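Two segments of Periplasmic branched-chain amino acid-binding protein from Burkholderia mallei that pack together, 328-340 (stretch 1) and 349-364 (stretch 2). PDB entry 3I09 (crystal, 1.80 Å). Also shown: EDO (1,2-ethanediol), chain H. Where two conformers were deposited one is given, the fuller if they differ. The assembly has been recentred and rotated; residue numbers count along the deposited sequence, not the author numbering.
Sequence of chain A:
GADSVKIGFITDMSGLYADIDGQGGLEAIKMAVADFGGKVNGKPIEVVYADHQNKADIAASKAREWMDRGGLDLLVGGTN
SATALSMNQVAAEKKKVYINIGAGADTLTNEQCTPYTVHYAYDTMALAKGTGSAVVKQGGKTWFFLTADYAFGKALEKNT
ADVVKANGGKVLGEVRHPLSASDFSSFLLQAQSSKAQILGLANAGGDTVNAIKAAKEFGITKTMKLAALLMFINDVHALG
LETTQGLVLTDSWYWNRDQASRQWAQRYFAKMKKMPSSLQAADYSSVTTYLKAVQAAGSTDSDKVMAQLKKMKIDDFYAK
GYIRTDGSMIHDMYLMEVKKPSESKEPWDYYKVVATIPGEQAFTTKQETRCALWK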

ATOM      1  N   SER A 328      -3.744  -8.431   9.389  1.00 11.30           N
ATOM      2  CA  SER A 328      -3.560  -8.446   7.957  1.00 12.18           C
ATOM      3  C   SER A 328      -4.781  -9.011   7.244  1.00 11.93           C
ATOM      4  O   SER A 328      -5.289 -10.052   7.622  1.00 13.29           O
ATOM      5  CB  SER A 328      -2.349  -9.283   7.550  1.00 13.61           C
ATOM      6  OG  SER A 328      -1.172  -8.604   7.910  1.00 14.95           O
HETATM    7  N   MSE A 329      -5.206  -8.332   6.190  1.00 12.74           N
HETATM    8  CA  MSE A 329      -6.163  -8.912   5.238  1.00 11.34           C
HETATM    9  C   MSE A 329      -5.385  -9.784   4.278  1.00 11.33           C
HETATM   10  O   MSE A 329      -4.582  -9.287   3.488  1.00 12.25           O
HETATM   11  CB  MSE A 329      -6.950  -7.801   4.487  1.00 11.84           C
HETATM   12  CG  MSE A 329      -8.327  -8.287   3.954  1.00 10.49           C
HETATM   13 SE   MSE A 329      -8.120  -9.260   2.323  0.75 10.32          SE
HETATM   14  CE  MSE A 329      -8.200  -7.742   1.094  1.00 11.04           C
ATOM     15  N   ILE A 330      -5.606 -11.109   4.369  1.00 10.66           N
ATOM     16  CA  ILE A 330      -4.919 -12.095   3.559  1.00 10.37           C
ATOM     17  C   ILE A 330      -5.623 -12.281   2.218  1.00 10.85           C
ATOM     18  O   ILE A 330      -6.815 -12.631   2.152  1.00 11.56           O
ATOM     19  CB  ILE A 330      -4.803 -13.441   4.337  1.00 10.83           C
ATOM     20  CG1 ILE A 330      -4.131 -13.215   5.706  1.00 11.33           C
ATOM     21  CG2 ILE A 330      -4.002 -14.446   3.503  1.00 11.13           C
ATOM     22  CD1 ILE A 330      -2.709 -12.666   5.637  1.00 13.23           C
ATOM     23  N   HIS A 331      -4.895 -11.980   1.151  1.00 11.16           N
ATOM     24  CA  HIS A 331      -5.368 -12.073  -0.213  1.00 11.69           C
ATOM     25  C   HIS A 331      -4.162 -12.301  -1.136  1.00 11.33           C
ATOM     26  O   HIS A 331      -3.023 -11.887  -0.826  1.00 11.78           O
ATOM     27  CB  HIS A 331      -6.176 -10.814  -0.617  1.00 10.78           C
ATOM     28  CG  HIS A 331      -5.426  -9.503  -0.451  1.00 11.40           C
ATOM     29  ND1 HIS A 331      -4.944  -9.056   0.766  1.00 13.16           N
ATOM     30  CD2 HIS A 331      -5.110  -8.542  -1.350  1.00 14.55           C
ATOM     31  CE1 HIS A 331      -4.310  -7.907   0.593  1.00 14.54           C
ATOM     32  NE2 HIS A 331      -4.426  -7.555  -0.674  1.00 16.62           N
ATOM     33  N   ASP A 332      -4.425 -12.933  -2.267  1.00 11.32           N
ATOM     34  CA  ASP A 332      -3.378 -13.213  -3.246  1.00 12.92           C
ATOM     35  C   ASP A 332      -2.719 -11.911  -3.706  1.00 12.17           C
ATOM     36  O   ASP A 332      -3.377 -10.877  -3.847  1.00 11.85           O
ATOM     37  CB  ASP A 332      -3.950 -13.887  -4.488  1.00 13.40           C
ATOM     38  CG  ASP A 332      -4.443 -15.315  -4.249  1.00 17.16           C
ATOM     39  OD1 ASP A 332      -4.243 -15.911  -3.156  1.00 14.65           O
ATOM     40  OD2 ASP A 332      -5.056 -15.828  -5.229  1.00 19.59           O
HETATM   41  N   MSE A 333      -1.425 -11.990  -3.960  1.00 12.21           N
HETATM   42  CA  MSE A 333      -0.657 -10.904  -4.517  1.00 12.58           C
HETATM   43  C   MSE A 333      -0.197 -11.323  -5.925  1.00 12.78           C
HETATM   44  O   MSE A 333      -0.246 -12.526  -6.275  1.00 13.73           O
HETATM   45  CB  MSE A 333       0.532 -10.588  -3.604  1.00 12.64           C
HETATM   46  CG  MSE A 333       0.153 -10.138  -2.210  1.00 11.46           C
HETATM   47 SE   MSE A 333      -0.764  -8.370  -2.134  0.75 14.35          SE
HETATM   48  CE  MSE A 333       0.701  -7.300  -2.461  1.00 13.84           C
ATOM     49  N   TYR A 334       0.230 -10.353  -6.740  1.00 13.17           N
ATOM     50  CA  TYR A 334       0.609 -10.597  -8.137  1.00 12.64           C
ATOM     51  C   TYR A 334       2.019 -10.099  -8.403  1.00 12.93           C
ATOM     52  O   TYR A 334       2.328  -8.926  -8.133  1.00 15.29           O
ATOM     53  CB  TYR A 334      -0.388  -9.904  -9.094  1.00 12.58           C
ATOM     54  CG  TYR A 334      -1.785 -10.380  -8.792  1.00 13.94           C
ATOM     55  CD1 TYR A 334      -2.202 -11.629  -9.216  1.00 16.92           C
ATOM     56  CD2 TYR A 334      -2.635  -9.642  -7.966  1.00 16.07           C
ATOM     57  CE1 TYR A 334      -3.431 -12.124  -8.892  1.00 19.19           C
ATOM     58  CE2 TYR A 334      -3.872 -10.127  -7.624  1.00 19.60           C
ATOM     59  CZ  TYR A 334      -4.268 -11.364  -8.090  1.00 20.97           C
ATOM     60  OH  TYR A 334      -5.489 -11.871  -7.740  1.00 24.31           O
ATOM     61  N   LEU A 335       2.847 -10.970  -8.958  1.00 13.18           N
ATOM     62  CA  LEU A 335       4.174 -10.605  -9.477  1.00 13.09           C
ATOM     63  C   LEU A 335       3.950 -10.256 -10.937  1.00 14.17           C
ATOM     64  O   LEU A 335       3.463 -11.087 -11.705  1.00 14.21           O
ATOM     65  CB  LEU A 335       5.121 -11.788  -9.377  1.00 14.19           C
ATOM     66  CG  LEU A 335       6.591 -11.511  -9.706  1.00 15.03           C
ATOM     67  CD1 LEU A 335       7.172 -10.519  -8.658  1.00 13.41           C
ATOM     68  CD2 LEU A 335       7.395 -12.802  -9.756  1.00 17.76           C
HETATM   69  N   MSE A 336       4.270  -9.024 -11.316  1.00 14.41           N
HETATM   70  CA  MSE A 336       4.066  -8.564 -12.679  1.00 15.28           C
HETATM   71  C   MSE A 336       5.311  -8.030 -13.307  1.00 14.48           C
HETATM   72  O   MSE A 336       6.273  -7.643 -12.613  1.00 13.31           O
HETATM   73  CB  MSE A 336       2.981  -7.517 -12.637  1.00 15.57           C
HETATM   74  CG  MSE A 336       1.849  -8.276 -11.972  1.00 21.89           C
HETATM   75 SE   MSE A 336       0.291  -7.654 -12.317  0.75 27.75          SE
HETATM   76  CE  MSE A 336       0.633  -6.040 -11.459  1.00 19.83           C
ATOM     77  N   GLU A 337       5.316  -8.054 -14.637  1.00 13.90           N
ATOM     78  CA  GLU A 337       6.399  -7.452 -15.371  1.00 13.25           C
ATOM     79  C   GLU A 337       5.827  -6.318 -16.220  1.00 12.07           C
ATOM     80  O   GLU A 337       4.777  -6.468 -16.839  1.00 12.98           O
ATOM     81  CB  GLU A 337       7.141  -8.489 -16.235  1.00 14.07           C
ATOM     82  CG  GLU A 337       8.303  -7.884 -16.971  1.00 15.43           C
ATOM     83  CD  GLU A 337       9.093  -8.876 -17.860  1.00 20.51           C
ATOM     84  OE1 GLU A 337       8.493  -9.868 -18.326  1.00 22.60           O
ATOM     85  OE2 GLU A 337      10.288  -8.601 -18.134  1.00 17.95           O
ATOM     86  N   VAL A 338       6.526  -5.184 -16.251  1.00 11.96           N
ATOM     87  CA  VAL A 338       6.068  -4.034 -17.024  1.00 11.42           C
ATOM     88  C   VAL A 338       6.311  -4.317 -18.496  1.00 11.05           C
ATOM     89  O   VAL A 338       7.394  -4.796 -18.886  1.00 11.82           O
ATOM     90  CB  VAL A 338       6.770  -2.742 -16.606  1.00 12.07           C
ATOM     91  CG1 VAL A 338       6.274  -1.592 -17.496  1.00 10.45           C
ATOM     92  CG2 VAL A 338       6.536  -2.481 -15.079  1.00 11.80           C
ATOM     93  N   LYS A 339       5.270  -4.111 -19.284  1.00 11.02           N
ATOM     94  CA  LYS A 339       5.303  -4.312 -20.732  1.00 11.19           C
ATOM     95  C   LYS A 339       6.271  -3.439 -21.537  1.00 11.52           C
ATOM     96  O   LYS A 339       6.586  -2.313 -21.161  1.00  9.62           O
ATOM     97  CB  LYS A 339       3.896  -4.126 -21.331  1.00 10.77           C
ATOM     98  CG  LYS A 339       2.948  -5.280 -21.032  1.00 11.69           C
ATOM     99  CD  LYS A 339       1.554  -5.066 -21.684  1.00 13.26           C
ATOM    100  CE  LYS A 339       0.726  -6.344 -21.650  1.00 15.99           C
ATOM    101  NZ  LYS A 339      -0.481  -6.176 -22.499  1.00 15.98           N
ATOM    102  N   LYS A 340       6.724  -3.997 -22.659  1.00 11.81           N
ATOM    103  CA  LYS A 340       7.343  -3.220 -23.701  1.00 13.37           C
ATOM    104  C   LYS A 340       6.247  -2.321 -24.294  1.00 11.73           C
ATOM    105  O   LYS A 340       5.082  -2.699 -24.327  1.00 11.62           O
ATOM    106  CB  LYS A 340       7.880  -4.101 -24.841  1.00 13.18           C
ATOM    107  CG  LYS A 340       8.936  -5.125 -24.476  1.00 17.03           C
ATOM    108  CD  LYS A 340       9.298  -5.901 -25.731  1.00 20.61           C
ATOM    109  CE  LYS A 340      10.050  -7.177 -25.405  1.00 26.07           C
ATOM    110  NZ  LYS A 340      11.323  -6.825 -24.748  1.00 27.09           N
ATOM    111  N   ASP A 349      -2.486  -0.069 -20.376  1.00 12.12           N
ATOM    112  CA  ASP A 349      -2.189  -1.502 -20.448  1.00 12.26           C
ATOM    113  C   ASP A 349      -0.693  -1.704 -20.192  1.00 11.76           C
ATOM    114  O   ASP A 349       0.089  -1.668 -21.116  1.00 12.64           O
ATOM    115  CB  ASP A 349      -2.641  -2.060 -21.814  1.00 12.67           C
ATOM    116  CG  ASP A 349      -2.241  -3.506 -22.050  1.00 13.45           C
ATOM    117  OD1 ASP A 349      -1.964  -4.208 -21.076  1.00 12.35           O
ATOM    118  OD2 ASP A 349      -2.260  -3.958 -23.224  1.00 13.36           O
ATOM    119  N   TYR A 350      -0.305  -1.902 -18.931  1.00 11.18           N
ATOM    120  CA  TYR A 350       1.099  -1.875 -18.567  1.00 11.61           C
ATOM    121  C   TYR A 350       1.694  -3.194 -18.082  1.00 13.64           C
ATOM    122  O   TYR A 350       2.934  -3.310 -18.079  1.00 13.17           O
ATOM    123  CB  TYR A 350       1.347  -0.819 -17.466  1.00 12.03           C
ATOM    124  CG  TYR A 350       0.981   0.614 -17.795  1.00  9.78           C
ATOM    125  CD1 TYR A 350       0.936   1.084 -19.106  1.00 12.12           C
ATOM    126  CD2 TYR A 350       0.798   1.557 -16.780  1.00 12.34           C
ATOM    127  CE1 TYR A 350       0.665   2.419 -19.386  1.00 12.93           C
ATOM    128  CE2 TYR A 350       0.499   2.893 -17.068  1.00 11.86           C
ATOM    129  CZ  TYR A 350       0.412   3.301 -18.347  1.00 15.31           C
ATOM    130  OH  TYR A 350       0.114   4.605 -18.639  1.00 18.70           O
ATOM    131  N   TYR A 351       0.870  -4.157 -17.659  1.00 12.99           N
ATOM    132  CA  TYR A 351       1.330  -5.322 -16.906  0.50 14.01           C
ATOM    133  C   TYR A 351       1.184  -6.653 -17.613  1.00 15.01           C
ATOM    134  O   TYR A 351       0.173  -6.883 -18.264  1.00 14.73           O
ATOM    135  CB  TYR A 351       0.470  -5.468 -15.667  0.50 14.02           C
ATOM    136  CG  TYR A 351       0.401  -4.289 -14.750  0.50 13.61           C
ATOM    137  CD1 TYR A 351       1.454  -3.993 -13.895  0.50 16.24           C
ATOM    138  CD2 TYR A 351      -0.747  -3.518 -14.672  0.50 12.14           C
ATOM    139  CE1 TYR A 351       1.369  -2.954 -13.005  0.50 14.94           C
ATOM    140  CE2 TYR A 351      -0.834  -2.455 -13.791  0.50 13.03           C
ATOM    141  CZ  TYR A 351       0.232  -2.171 -12.973  0.50 14.46           C
ATOM    142  OH  TYR A 351       0.159  -1.120 -12.095  0.50 14.11           O
ATOM    143  N   LYS A 352       2.149  -7.541 -17.403  1.00 16.27           N
ATOM    144  CA  LYS A 352       2.057  -8.945 -17.724  1.00 17.76           C
ATOM    145  C   LYS A 352       2.102  -9.640 -16.374  1.00 19.53           C
ATOM    146  O   LYS A 352       2.991  -9.343 -15.566  1.00 18.53           O
ATOM    147  CB  LYS A 352       3.260  -9.375 -18.544  1.00 18.85           C
ATOM    148  CG  LYS A 352       3.269  -8.812 -19.963  1.00 21.82           C
ATOM    149  CD  LYS A 352       4.493  -9.236 -20.790  1.00 24.05           C
ATOM    150  CE  LYS A 352       5.772  -8.486 -20.417  1.00 25.68           C
ATOM    151  NZ  LYS A 352       6.814  -8.681 -21.469  1.00 24.60           N
ATOM    152  N   VAL A 353       1.194 -10.575 -16.109  1.00 20.34           N
ATOM    153  CA  VAL A 353       1.298 -11.327 -14.839  1.00 21.77           C
ATOM    154  C   VAL A 353       2.358 -12.434 -14.940  1.00 21.28           C
ATOM    155  O   VAL A 353       2.309 -13.308 -15.817  1.00 23.26           O
ATOM    156  CB  VAL A 353      -0.057 -11.907 -14.383  1.00 22.71           C
ATOM    157  CG1 VAL A 353       0.120 -12.696 -13.065  1.00 23.24           C
ATOM    158  CG2 VAL A 353      -1.092 -10.812 -14.226  1.00 23.48           C
ATOM    159  N   VAL A 354       3.339 -12.398 -14.075  1.00 19.77           N
ATOM    160  CA  VAL A 354       4.387 -13.413 -14.052  1.00 19.57           C
ATOM    161  C   VAL A 354       3.898 -14.604 -13.191  1.00 19.19           C
ATOM    162  O   VAL A 354       4.039 -15.767 -13.581  1.00 19.22           O
ATOM    163  CB  VAL A 354       5.684 -12.815 -13.469  1.00 19.20           C
ATOM    164  CG1 VAL A 354       6.849 -13.845 -13.364  1.00 20.65           C
ATOM    165  CG2 VAL A 354       6.127 -11.636 -14.283  1.00 21.64           C
ATOM    166  N   ALA A 355       3.326 -14.303 -12.026  1.00 17.74           N
ATOM    167  CA  ALA A 355       2.880 -15.316 -11.068  1.00 17.38           C
ATOM    168  C   ALA A 355       1.833 -14.734 -10.130  1.00 16.46           C
ATOM    169  O   ALA A 355       1.813 -13.534  -9.849  1.00 13.54           O
ATOM    170  CB  ALA A 355       4.045 -15.868 -10.248  1.00 17.52           C
ATOM    171  N   THR A 356       0.940 -15.602  -9.683  1.00 16.49           N
ATOM    172  CA  THR A 356       0.070 -15.284  -8.554  1.00 16.20           C
ATOM    173  C   THR A 356       0.729 -15.822  -7.291  1.00 16.83           C
ATOM    174  O   THR A 356       1.109 -16.998  -7.247  1.00 17.36           O
ATOM    175  CB  THR A 356      -1.310 -15.902  -8.748  1.00 16.26           C
ATOM    176  OG1 THR A 356      -1.912 -15.328  -9.907  1.00 16.54           O
ATOM    177  CG2 THR A 356      -2.211 -15.665  -7.540  1.00 17.29           C
ATOM    178  N   ILE A 357       0.865 -14.990  -6.259  1.00 15.99           N
ATOM    179  CA  ILE A 357       1.457 -15.408  -4.989  1.00 15.60           C
ATOM    180  C   ILE A 357       0.325 -15.682  -4.033  1.00 16.27           C
ATOM    181  O   ILE A 357      -0.409 -14.739  -3.677  1.00 15.27           O
ATOM    182  CB  ILE A 357       2.370 -14.333  -4.374  1.00 16.84           C
ATOM    183  CG1 ILE A 357       3.438 -13.879  -5.386  1.00 18.48           C
ATOM    184  CG2 ILE A 357       3.072 -14.871  -3.104  1.00 14.34           C
ATOM    185  CD1 ILE A 357       4.003 -12.515  -5.061  1.00 21.11           C
ATOM    186  N   PRO A 358       0.155 -16.946  -3.606  1.00 17.15           N
ATOM    187  CA  PRO A 358      -0.998 -17.183  -2.737  1.00 17.78           C
ATOM    188  C   PRO A 358      -0.923 -16.369  -1.450  1.00 17.27           C
ATOM    189  O   PRO A 358       0.156 -16.188  -0.873  1.00 16.82           O
ATOM    190  CB  PRO A 358      -0.919 -18.699  -2.418  1.00 18.49           C
ATOM    191  CG  PRO A 358      -0.080 -19.291  -3.502  1.00 19.31           C
ATOM    192  CD  PRO A 358       0.906 -18.190  -3.884  1.00 18.05           C
ATOM    193  N   GLY A 359      -2.082 -15.890  -1.017  1.00 18.26           N
ATOM    194  CA  GLY A 359      -2.195 -15.060   0.149  1.00 19.15           C
ATOM    195  C   GLY A 359      -1.501 -15.626   1.363  1.00 20.46           C
ATOM    196  O   GLY A 359      -0.726 -14.938   2.000  1.00 19.69           O
ATOM    197  N   GLU A 360      -1.748 -16.891   1.642  1.00 22.58           N
ATOM    198  CA  GLU A 360      -1.113 -17.547   2.793  1.00 24.90           C
ATOM    199  C   GLU A 360       0.427 -17.540   2.708  1.00 25.28           C
ATOM    200  O   GLU A 360       1.122 -17.594   3.749  1.00 27.87           O
ATOM    201  CB  GLU A 360      -1.613 -18.991   2.928  1.00 25.49           C
ATOM    202  CG  GLU A 360      -3.147 -19.172   3.012  1.00 27.26           C
ATOM    203  CD  GLU A 360      -3.774 -18.556   4.264  1.00 29.57           C
ATOM    204  OE1 GLU A 360      -3.019 -18.182   5.198  1.00 29.25           O
ATOM    205  OE2 GLU A 360      -5.033 -18.440   4.289  1.00 30.56           O
ATOM    206  N   GLN A 361       0.969 -17.436   1.493  1.00 23.19           N
ATOM    207  CA  GLN A 361       2.403 -17.391   1.304  1.00 22.23           C
ATOM    208  C   GLN A 361       2.986 -16.000   1.181  1.00 21.42           C
ATOM    209  O   GLN A 361       4.187 -15.844   1.324  1.00 21.14           O
ATOM    210  CB  GLN A 361       2.781 -18.230   0.066  1.00 22.85           C
ATOM    211  CG  GLN A 361       2.233 -19.651   0.181  1.00 25.04           C
ATOM    212  CD  GLN A 361       2.352 -20.448  -1.094  1.00 29.06           C
ATOM    213  OE1 GLN A 361       3.185 -20.159  -1.962  1.00 29.47           O
ATOM    214  NE2 GLN A 361       1.522 -21.486  -1.209  1.00 30.47           N
ATOM    215  N   ALA A 362       2.151 -14.982   0.971  1.00 19.03           N
ATOM    216  CA  ALA A 362       2.640 -13.649   0.637  1.00 19.23           C
ATOM    217  C   ALA A 362       3.065 -12.813   1.844  1.00 17.97           C
ATOM    218  O   ALA A 362       3.947 -11.945   1.753  1.00 19.70           O
ATOM    219  CB  ALA A 362       1.550 -12.913  -0.144  1.00 18.23           C
ATOM    220  N   PHE A 363       2.442 -13.078   2.987  1.00 16.77           N
ATOM    221  CA  PHE A 363       2.601 -12.245   4.168  1.00 14.74           C
ATOM    222  C   PHE A 363       3.408 -12.936   5.278  1.00 15.19           C
ATOM    223  O   PHE A 363       3.811 -14.104   5.151  1.00 14.29           O
ATOM    224  CB  PHE A 363       1.201 -11.830   4.662  1.00 14.94           C
ATOM    225  CG  PHE A 363       0.459 -10.949   3.678  1.00 14.35           C
ATOM    226  CD1 PHE A 363       0.703  -9.605   3.642  1.00 14.69           C
ATOM    227  CD2 PHE A 363      -0.446 -11.495   2.764  1.00 16.03           C
ATOM    228  CE1 PHE A 363       0.066  -8.775   2.718  1.00 15.60           C
ATOM    229  CE2 PHE A 363      -1.093 -10.683   1.835  1.00 14.96           C
ATOM    230  CZ  PHE A 363      -0.867  -9.339   1.814  1.00 16.76           C
ATOM    231  N   THR A 364       3.618 -12.213   6.376  1.00 14.28           N
ATOM    232  CA  THR A 364       4.403 -12.720   7.512  1.00 14.73           C
ATOM    233  C   THR A 364       3.831 -14.053   7.998  1.00 16.35           C
ATOM    234  O   THR A 364       2.619 -14.174   8.174  1.00 15.08           O
ATOM    235  CB  THR A 364       4.374 -11.697   8.680  1.00 14.97           C
ATOM    236  OG1 THR A 364       4.931 -10.445   8.243  1.00 14.59           O
ATOM    237  CG2 THR A 364       5.156 -12.208   9.870  1.00 15.55           C
TER
HETATM  238  C1  EDO H  10      -6.482 -15.451   0.550  1.00 40.65           C
HETATM  239  O1  EDO H  10      -5.331 -15.788  -0.226  1.00 39.18           O
HETATM  240  C2  EDO H  10      -7.335 -16.668   0.831  1.00 43.83           C
HETATM  241  O2  EDO H  10      -8.691 -16.442   0.439  1.00 45.59           O
HETATM  242  O   HOH W   1       8.637  -6.608 -20.569  1.00 20.02           O

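What sets the basic fit of the two stretches? Strands 333-338 and 351-357 run antiparallel, and their backbones bond in pairs: Met333 N reaches Ile357 O at 2.9 Å, Ile357 N returns to Met333 O at 2.7 Å, and farther along Glu337 N meets Lys352 O at 2.8 Å. Between these regular rungs lies a beta bulge. Leu335 O accepts from both Val354 N (2.7 Å) and Ala355 N (3.2 Å), so one residue of the first strand faces two of the second. Val354, the extra residue, has its CA-to-CB bond toward the first strand; Val354 CG1 lies 3.8 Å from Leu335 CD2 and Val354 CG2 3.8 Å from Glu337 CB. The bulge thus supplies its own bump, which rests against Leu335 and Glu337.

How do the side chains fill the space around Phe363? Just past the short helix, its ring is the broad knob of the contact. Ile330 CD1 comes to 3.8 Å from Phe363 CD2, while Met333 SE, of a selenomethionine, lies 4.1 Å from Phe363 CZ. The His331 ring sits obliquely to it, and His331 O approaches the ring edge, 3.5 Å from Phe363 CE2. The long, flexible chain of Met333 also meets the small Ala362, Met333 CG to Ala362 CB at 3.7 Å. The two stretches bury 1346 Å² between them, both sides summed, and Ile330, Met333, Leu335 and Phe363 are all buried.

Why does a glycine suit position 359? Gly359 CA lies 3.4 Å from His331 O, and Gly359 C is 3.5 Å from Ile330 CG2. A CB here would point into this tight place, crowding His331 C and Ile330 CG2, and would also clash with O1 of the bound ethanediol. Gly359 N also donates to Asp332 OD1 at 3.0 Å, tying the start of the helix to the first stretch.

What closes the other end? Selenomethionine Met336 lays its CE over one face of the Tyr351 ring, Met336 CE to Tyr351 CD1 at 3.3 Å, as Met336 SE touches Val353 CG2 at 3.9 Å; the flat ring offers a broad seat for the methyl. Beyond, Lys339 N donates to Tyr350 O at 2.7 Å, and the extended side chain carries Lys339 NZ to Asp349 OD1, a 2.8 Å salt bridge. On its way the chain packs against Lys352, Lys339 CG to Lys352 CG at 3.7 Å. Lys352 NZ makes a long salt bridge of 3.8 Å to Glu337 OE1, and a water links it to Val338 O.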